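Local atomic coordinates of Sm domain-containing protein (Pyrococcus furiosus, PDB entry 1YCY), a protein that is of unknown function but has an Sm-like fold and may, like other Sm proteins, bind RNA. Residues A[12-16]-A[17-21]. Numbering follows the deposited sequence.
Sequences KEWKG and HKVAV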
loop_
_atom_site.group_PDB
_atom_site.type_symbol
_atom_site.label_atom_id
_atom_site.label_comp_id
_atom_site.label_asym_id
_atom_site.label_seq_id
_atom_site.Cartn_x
_atom_site.Cartn_y
_atom_site.Cartn_z
ATOM N N LYS A 12 -20.589 30.758 -7.086
ATOM C CA LYS A 12 -21.051 31.941 -7.794
ATOM C C LYS A 12 -19.928 32.980 -7.780
ATOM O O LYS A 12 -19.521 33.463 -8.825
ATOM C CB LYS A 12 -22.316 32.513 -7.149
ATOM C CG LYS A 12 -23.572 31.644 -7.282
ATOM N N GLU A 13 -19.392 33.273 -6.600
ATOM C CA GLU A 13 -18.310 34.248 -6.456
ATOM C C GLU A 13 -17.049 33.923 -7.246
ATOM O O GLU A 13 -16.344 34.829 -7.662
ATOM C CB GLU A 13 -17.907 34.394 -4.982
ATOM C CG GLU A 13 -18.982 34.971 -4.056
ATOM C CD GLU A 13 -18.659 34.757 -2.571
ATOM O OE1 GLU A 13 -19.607 34.649 -1.763
ATOM O OE2 GLU A 13 -17.458 34.691 -2.212
ATOM N N TRP A 14 -16.733 32.639 -7.414
ATOM C CA TRP A 14 -15.432 32.234 -8.011
ATOM C C TRP A 14 -15.522 31.974 -9.503
ATOM O O TRP A 14 -14.486 31.778 -10.155
ATOM C CB TRP A 14 -14.888 30.961 -7.353
ATOM C CG TRP A 14 -14.452 31.088 -5.933
ATOM C CD1 TRP A 14 -14.733 32.099 -5.070
ATOM C CD2 TRP A 14 -13.688 30.130 -5.197
ATOM N NE1 TRP A 14 -14.175 31.846 -3.848
ATOM C CE2 TRP A 14 -13.529 30.638 -3.895
ATOM C CE3 TRP A 14 -13.120 28.889 -5.513
ATOM C CZ2 TRP A 14 -12.822 29.947 -2.898
ATOM C CZ3 TRP A 14 -12.408 28.208 -4.527
ATOM C CH2 TRP A 14 -12.269 28.738 -3.238
ATOM N N LYS A 15 -16.753 31.935 -10.034
ATOM C CA LYS A 15 -16.977 31.753 -11.474
ATOM C C LYS A 15 -16.283 32.873 -12.240
ATOM O O LYS A 15 -16.450 34.056 -11.937
ATOM C CB LYS A 15 -18.470 31.723 -11.821
ATOM C CG LYS A 15 -18.760 30.956 -13.106
ATOM C CD LYS A 15 -20.187 31.154 -13.613
ATOM C CE LYS A 15 -21.241 30.716 -12.587
ATOM N NZ LYS A 15 -22.646 30.911 -13.098
ATOM N N GLY A 16 -15.482 32.484 -13.212
ATOM C CA GLY A 16 -14.667 33.420 -13.933
ATOM C C GLY A 16 -13.214 33.216 -13.612
ATOM O O GLY A 16 -12.353 33.397 -14.480
ATOM N N HIS A 17 -12.928 32.817 -12.374
ATOM C CA HIS A 17 -11.566 32.864 -11.874
ATOM C C HIS A 17 -10.868 31.536 -11.923
ATOM O O HIS A 17 -11.492 30.472 -11.849
ATOM C CB HIS A 17 -11.553 33.413 -10.456
ATOM C CG HIS A 17 -12.277 34.716 -10.328
ATOM N ND1 HIS A 17 -13.601 34.798 -9.942
ATOM C CD2 HIS A 17 -11.881 35.983 -10.590
ATOM C CE1 HIS A 17 -13.982 36.064 -9.954
ATOM N NE2 HIS A 17 -12.956 36.802 -10.341
ATOM N N LYS A 18 -9.550 31.631 -12.072
ATOM C CA LYS A 18 -8.650 30.507 -11.957
ATOM C C LYS A 18 -8.844 29.846 -10.575
ATOM O O LYS A 18 -9.080 30.531 -9.568
ATOM C CB LYS A 18 -7.207 30.987 -12.138
ATOM C CG LYS A 18 -6.246 29.907 -12.518
ATOM C CD LYS A 18 -4.881 30.463 -12.926
ATOM C CE LYS A 18 -3.844 29.321 -13.141
ATOM N NZ LYS A 18 -2.380 29.762 -13.171
ATOM N N VAL A 19 -8.792 28.517 -10.542
ATOM C CA VAL A 19 -8.893 27.756 -9.302
ATOM C C VAL A 19 -8.080 26.496 -9.440
ATOM O O VAL A 19 -7.934 25.982 -10.547
ATOM C CB VAL A 19 -10.350 27.378 -8.967
ATOM C CG1 VAL A 19 -11.193 28.612 -8.880
ATOM C CG2 VAL A 19 -10.932 26.412 -10.002
ATOM N N ALA A 20 -7.535 26.013 -8.316
ATOM C CA ALA A 20 -6.939 24.659 -8.243
ATOM C C ALA A 20 -7.966 23.696 -7.655
ATOM O O ALA A 20 -8.776 24.077 -6.800
ATOM C CB ALA A 20 -5.689 24.662 -7.423
ATOM N N VAL A 21 -7.957 22.459 -8.157
ATOM C CA VAL A 21 -8.813 21.396 -7.618
ATOM C C VAL A 21 -7.981 20.154 -7.386
ATOM O O VAL A 21 -7.190 19.757 -8.253
ATOM C CB VAL A 21 -9.987 21.018 -8.553
ATOM C CG1 VAL A 21 -10.909 20.041 -7.858
ATOM C CG2 VAL A 21 -10.791 22.252 -8.982
#
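His-17 folds back against the end of helix 6-14 and meets the carbonyl oxygen of Trp-14 twice. Its backbone N donates to Trp-14 O at 2.9 Å. This closes a beta turn over Lys-15 and Gly-16, close to type II. Gly-16 takes the positive phi of that turn (111°). The imidazole makes the second bond. It is weak and bent: His-17 ND1 lies 3.2 Å from Trp-14 O, at an N-H...O angle of 141°. His-17 CG stands beside its own backbone N (chi1 -52°), which turns the ring back toward the helix end. The ring turns its edge to the carbonyl oxygens of Trp-14 and Glu-13, with His-17 CE1 3.5 Å from Glu-13 O. The Trp-14 indole reaches the strand. Its CE3 packs on Val-19 CG1 at 3.9 Å, an oblique apolar contact. Trp-14 NE1 hydrogen-bonds to Gln-56 OE1 of the second subunit, so the buried indole also takes part in the interface. The turn joins the N-terminal helix of the Sm fold to strand 18-23. That strand runs between strands 30-36 and 64-69. Leu-69 of the latter touches both Trp-14 and His-17.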